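Local coordinates for uncharacterized protein (Mycobacterium tuberculosis, PDB 3DBO) that acts as the probable toxin of a type II toxin-antitoxin pair, a magnesium-dependent PIN-family ribonuclease whose limited activity is seen in complex with its antitoxin, at residues P20-A32 with P45-L58. Sequence-based numbering, arbitrary orientation.
Sequences PAAGVLDTSVFIA and PDRVATTVVTLAEL. With NA (sodium ion), chain C.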
loop_
_atom_site.group_PDB
_atom_site.type_symbol
_atom_site.label_atom_id
_atom_site.label_comp_id
_atom_site.label_asym_id
_atom_site.label_seq_id
_atom_site.Cartn_x
_atom_site.Cartn_y
_atom_site.Cartn_z
ATOM N N PRO B 20 -9.276 10.127 -9.672
ATOM C CA PRO B 20 -10.358 10.206 -8.694
ATOM C C PRO B 20 -10.023 11.247 -7.639
ATOM O O PRO B 20 -8.895 11.738 -7.611
ATOM C CB PRO B 20 -10.379 8.796 -8.080
ATOM C CG PRO B 20 -9.019 8.245 -8.346
ATOM C CD PRO B 20 -8.629 8.804 -9.672
ATOM N N ALA B 21 -10.989 11.583 -6.786
ATOM C CA ALA B 21 -10.774 12.561 -5.719
ATOM C C ALA B 21 -9.781 12.062 -4.660
ATOM O O ALA B 21 -8.933 12.818 -4.180
ATOM C CB ALA B 21 -12.108 12.931 -5.072
ATOM N N ALA B 22 -9.889 10.785 -4.303
ATOM C CA ALA B 22 -9.063 10.211 -3.235
ATOM C C ALA B 22 -8.565 8.807 -3.602
ATOM O O ALA B 22 -9.116 8.144 -4.487
ATOM C CB ALA B 22 -9.833 10.181 -1.934
ATOM N N GLY B 23 -7.504 8.375 -2.945
ATOM C CA GLY B 23 -7.019 7.019 -3.147
ATOM C C GLY B 23 -6.220 6.498 -1.967
ATOM O O GLY B 23 -5.843 7.251 -1.066
ATOM N N VAL B 24 -5.962 5.200 -1.999
ATOM C CA VAL B 24 -5.258 4.506 -0.927
ATOM C C VAL B 24 -3.911 3.987 -1.406
ATOM O O VAL B 24 -3.863 3.137 -2.282
ATOM C CB VAL B 24 -6.115 3.309 -0.412
ATOM C CG1 VAL B 24 -5.342 2.546 0.662
ATOM C CG2 VAL B 24 -7.457 3.800 0.090
ATOM N N LEU B 25 -2.817 4.515 -0.843
ATOM C CA LEU B 25 -1.462 4.103 -1.202
ATOM C C LEU B 25 -1.147 2.743 -0.606
ATOM O O LEU B 25 -1.480 2.494 0.554
ATOM C CB LEU B 25 -0.448 5.129 -0.671
ATOM C CG LEU B 25 -0.782 6.583 -1.010
ATOM C CD1 LEU B 25 0.065 7.532 -0.156
ATOM C CD2 LEU B 25 -0.579 6.815 -2.528
ATOM N N ASP B 26 -0.532 1.872 -1.403
ATOM C CA ASP B 26 -0.024 0.599 -0.908
ATOM C C ASP B 26 1.413 0.812 -0.437
ATOM O O ASP B 26 1.897 1.952 -0.450
ATOM C CB ASP B 26 -0.133 -0.482 -1.982
ATOM C CG ASP B 26 1.002 -0.420 -3.006
ATOM O OD1 ASP B 26 1.588 0.666 -3.193
ATOM O OD2 ASP B 26 1.326 -1.475 -3.590
ATOM N N THR B 27 2.120 -0.253 -0.072
ATOM C CA THR B 27 3.489 -0.092 0.428
ATOM C C THR B 27 4.499 0.283 -0.664
ATOM O O THR B 27 5.422 1.057 -0.412
ATOM C CB THR B 27 3.941 -1.351 1.195
ATOM O OG1 THR B 27 2.934 -1.662 2.178
ATOM C CG2 THR B 27 5.250 -1.108 1.893
ATOM N N SER B 28 4.308 -0.257 -1.873
ATOM C CA SER B 28 5.247 -0.063 -2.978
ATOM C C SER B 28 5.474 1.403 -3.386
ATOM O O SER B 28 6.579 1.768 -3.808
ATOM C CB SER B 28 4.824 -0.917 -4.196
ATOM O OG SER B 28 3.688 -0.361 -4.821
ATOM N N VAL B 29 4.465 2.253 -3.229
ATOM C CA VAL B 29 4.616 3.688 -3.542
ATOM C C VAL B 29 5.678 4.353 -2.634
ATOM O O VAL B 29 6.339 5.320 -3.042
ATOM C CB VAL B 29 3.281 4.496 -3.505
ATOM C CG1 VAL B 29 2.282 3.951 -4.518
ATOM C CG2 VAL B 29 2.676 4.525 -2.105
ATOM N N PHE B 30 5.834 3.837 -1.405
ATOM C CA PHE B 30 6.794 4.396 -0.443
ATOM C C PHE B 30 8.235 3.955 -0.722
ATOM O O PHE B 30 9.185 4.537 -0.188
ATOM C CB PHE B 30 6.399 4.033 1.018
ATOM C CG PHE B 30 5.163 4.700 1.482
ATOM C CD1 PHE B 30 5.226 5.935 2.123
ATOM C CD2 PHE B 30 3.905 4.111 1.273
ATOM C CE1 PHE B 30 4.075 6.569 2.544
ATOM C CE2 PHE B 30 2.758 4.741 1.680
ATOM C CZ PHE B 30 2.818 5.974 2.328
ATOM N N ILE B 31 8.402 2.943 -1.564
ATOM C CA ILE B 31 9.712 2.374 -1.863
ATOM C C ILE B 31 10.287 2.907 -3.191
ATOM O O ILE B 31 9.549 3.093 -4.157
ATOM C CB ILE B 31 9.651 0.831 -1.867
ATOM C CG1 ILE B 31 8.972 0.321 -0.587
ATOM C CG2 ILE B 31 11.055 0.227 -2.006
ATOM C CD1 ILE B 31 8.733 -1.192 -0.552
ATOM N N ALA B 32 11.592 3.185 -3.225
ATOM C CA ALA B 32 12.268 3.583 -4.488
ATOM C C ALA B 32 12.347 2.404 -5.470
ATOM O O ALA B 32 12.646 1.264 -5.069
ATOM C CB ALA B 32 13.686 4.149 -4.214
ATOM N N PRO B 45 -4.295 10.529 -6.962
ATOM C CA PRO B 45 -5.462 11.344 -6.644
ATOM C C PRO B 45 -5.085 12.553 -5.810
ATOM O O PRO B 45 -3.978 12.619 -5.247
ATOM C CB PRO B 45 -6.357 10.387 -5.843
ATOM C CG PRO B 45 -5.959 9.041 -6.301
ATOM C CD PRO B 45 -4.488 9.123 -6.569
ATOM N N ASP B 46 -6.009 13.501 -5.747
ATOM C CA ASP B 46 -5.813 14.767 -5.048
ATOM C C ASP B 46 -5.581 14.604 -3.552
ATOM O O ASP B 46 -4.780 15.333 -2.973
ATOM C CB ASP B 46 -7.022 15.680 -5.280
ATOM C CG ASP B 46 -7.142 16.136 -6.726
ATOM O OD1 ASP B 46 -6.087 16.360 -7.383
ATOM O OD2 ASP B 46 -8.301 16.270 -7.191
ATOM N N ARG B 47 -6.286 13.650 -2.945
ATOM C CA ARG B 47 -6.172 13.372 -1.521
ATOM C C ARG B 47 -5.782 11.908 -1.372
ATOM O O ARG B 47 -6.363 11.068 -2.051
ATOM C CB ARG B 47 -7.518 13.608 -0.834
ATOM C CG ARG B 47 -7.957 15.081 -0.741
ATOM C CD ARG B 47 -7.003 15.885 0.152
ATOM N NE ARG B 47 -7.643 17.077 0.704
ATOM C CZ ARG B 47 -8.280 17.114 1.872
ATOM N NH1 ARG B 47 -8.369 16.024 2.625
ATOM N NH2 ARG B 47 -8.830 18.246 2.289
ATOM N N VAL B 48 -4.802 11.616 -0.517
ATOM C CA VAL B 48 -4.347 10.222 -0.307
ATOM C C VAL B 48 -4.359 9.786 1.165
ATOM O O VAL B 48 -4.164 10.604 2.069
ATOM C CB VAL B 48 -2.943 9.943 -0.920
ATOM C CG1 VAL B 48 -2.978 10.049 -2.445
ATOM C CG2 VAL B 48 -1.862 10.873 -0.327
ATOM N N ALA B 49 -4.625 8.499 1.383
ATOM C CA ALA B 49 -4.465 7.851 2.695
ATOM C C ALA B 49 -3.647 6.573 2.481
ATOM O O ALA B 49 -3.358 6.191 1.342
ATOM C CB ALA B 49 -5.833 7.514 3.308
ATOM N N THR B 50 -3.249 5.901 3.562
ATOM C CA THR B 50 -2.722 4.560 3.391
ATOM C C THR B 50 -3.482 3.640 4.364
ATOM O O THR B 50 -4.546 4.032 4.891
ATOM C CB THR B 50 -1.181 4.523 3.542
ATOM O OG1 THR B 50 -0.683 3.241 3.151
ATOM C CG2 THR B 50 -0.722 4.883 4.992
ATOM N N THR B 51 -2.967 2.430 4.579
ATOM C CA THR B 51 -3.650 1.534 5.500
ATOM C C THR B 51 -2.693 1.073 6.587
ATOM O O THR B 51 -1.475 1.287 6.519
ATOM C CB THR B 51 -4.227 0.262 4.788
ATOM O OG1 THR B 51 -3.143 -0.624 4.479
ATOM C CG2 THR B 51 -5.014 0.610 3.477
ATOM N N VAL B 52 -3.257 0.388 7.576
ATOM C CA VAL B 52 -2.472 -0.178 8.669
ATOM C C VAL B 52 -1.504 -1.245 8.188
ATOM O O VAL B 52 -0.487 -1.494 8.848
ATOM C CB VAL B 52 -3.413 -0.773 9.771
ATOM C CG1 VAL B 52 -4.081 0.376 10.541
ATOM C CG2 VAL B 52 -4.463 -1.728 9.169
ATOM N N VAL B 53 -1.817 -1.880 7.055
ATOM C CA VAL B 53 -0.928 -2.919 6.511
ATOM C C VAL B 53 0.405 -2.268 6.121
ATOM O O VAL B 53 1.474 -2.832 6.373
ATOM C CB VAL B 53 -1.569 -3.642 5.300
ATOM C CG1 VAL B 53 -0.610 -4.616 4.676
ATOM C CG2 VAL B 53 -2.900 -4.350 5.769
ATOM N N THR B 54 0.330 -1.111 5.463
ATOM C CA THR B 54 1.547 -0.388 5.068
ATOM C C THR B 54 2.274 0.145 6.292
ATOM O O THR B 54 3.505 0.076 6.340
ATOM C CB THR B 54 1.245 0.738 4.065
ATOM O OG1 THR B 54 0.812 0.143 2.836
ATOM C CG2 THR B 54 2.499 1.614 3.799
ATOM N N LEU B 55 1.542 0.648 7.285
ATOM C CA LEU B 55 2.178 1.055 8.566
ATOM C C LEU B 55 3.021 -0.121 9.114
ATOM O O LEU B 55 4.186 0.040 9.473
ATOM C CB LEU B 55 1.117 1.515 9.594
ATOM C CG LEU B 55 1.649 1.967 10.959
ATOM C CD1 LEU B 55 2.690 3.054 10.841
ATOM C CD2 LEU B 55 0.507 2.389 11.940
ATOM N N ALA B 56 2.422 -1.310 9.142
ATOM C CA ALA B 56 3.107 -2.515 9.610
ATOM C C ALA B 56 4.340 -2.861 8.773
ATOM O O ALA B 56 5.404 -3.189 9.294
ATOM C CB ALA B 56 2.127 -3.698 9.595
ATOM N N GLU B 57 4.178 -2.802 7.455
ATOM C CA GLU B 57 5.242 -3.199 6.555
ATOM C C GLU B 57 6.442 -2.246 6.588
ATOM O O GLU B 57 7.585 -2.696 6.600
ATOM C CB GLU B 57 4.682 -3.393 5.148
ATOM C CG GLU B 57 3.867 -4.695 5.094
ATOM C CD GLU B 57 3.329 -5.034 3.713
ATOM O OE1 GLU B 57 3.208 -4.123 2.863
ATOM O OE2 GLU B 57 3.013 -6.232 3.480
ATOM N N LEU B 58 6.160 -0.950 6.646
ATOM C CA LEU B 58 7.227 0.068 6.793
ATOM C C LEU B 58 7.940 -0.081 8.144
ATOM O O LEU B 58 9.157 0.066 8.231
ATOM C CB LEU B 58 6.662 1.481 6.604
ATOM C CG LEU B 58 6.092 1.782 5.202
ATOM C CD1 LEU B 58 5.559 3.196 5.201
ATOM C CD2 LEU B 58 7.176 1.566 4.133
HETATM NA NA NA C . -1.740 0.310 2.387
#
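Thr-27 and Thr-54 meet through their hydroxyls in a relay that ends on a carboxylate: Thr-54 OG1 donates to Thr-27 OG1 at 2.9 Å, and Thr-27 OG1 in turn donates to Glu-57 OE1 at 2.6 Å. With OG1 anti to the carbonyl carbon (chi1 -51°), which leaves the methyl CG2 anti to the backbone N, Thr-27 turns its hydroxyl to this chain and its methyl to Leu-58 CD2. Beside the relay, a sodium ion joins the segments, bound by Leu-25 O at 2.9 Å, Thr-51 OG1 at 2.7 Å and Thr-54 OG1 at 2.6 Å. Leu-25 O also accepts from Thr-50 OG1, which lies 40° out of the carbonyl plane. Thr-51 N-caps the helix beginning at Val-52, although its bond from Val-53 N is weak; its methyl presses on Val-24 CG1 at 3.4 Å, tighter than usual carbon contact. On the far side of Thr-54, Leu-58 CD1 makes a CH-pi contact over one face of the Phe-30 ring, 19° off the normal. These groups are positioned by parallel pairing of strands 22-25 and 47-51, which are joined by four backbone hydrogen bonds, from the Ala-21/Arg-47 pair to the Leu-25/Ala-49 pair, while Leu-25 packs against Val-48. In the second shell, Arg-112 and Asn-114 hold Glu-57 OE2, and Asp-26 OD1 accepts from Val-29 N, an Asx motif, and also from Ser-28 OG, while Thr-131 OG1 engages OD2. A parallel strand pair leading to Asp-26, a predicted magnesium ligand about 5 Å by side chains from Asp-115, another, is consistent with the acidic metal site of the PIN-domain nuclease fold.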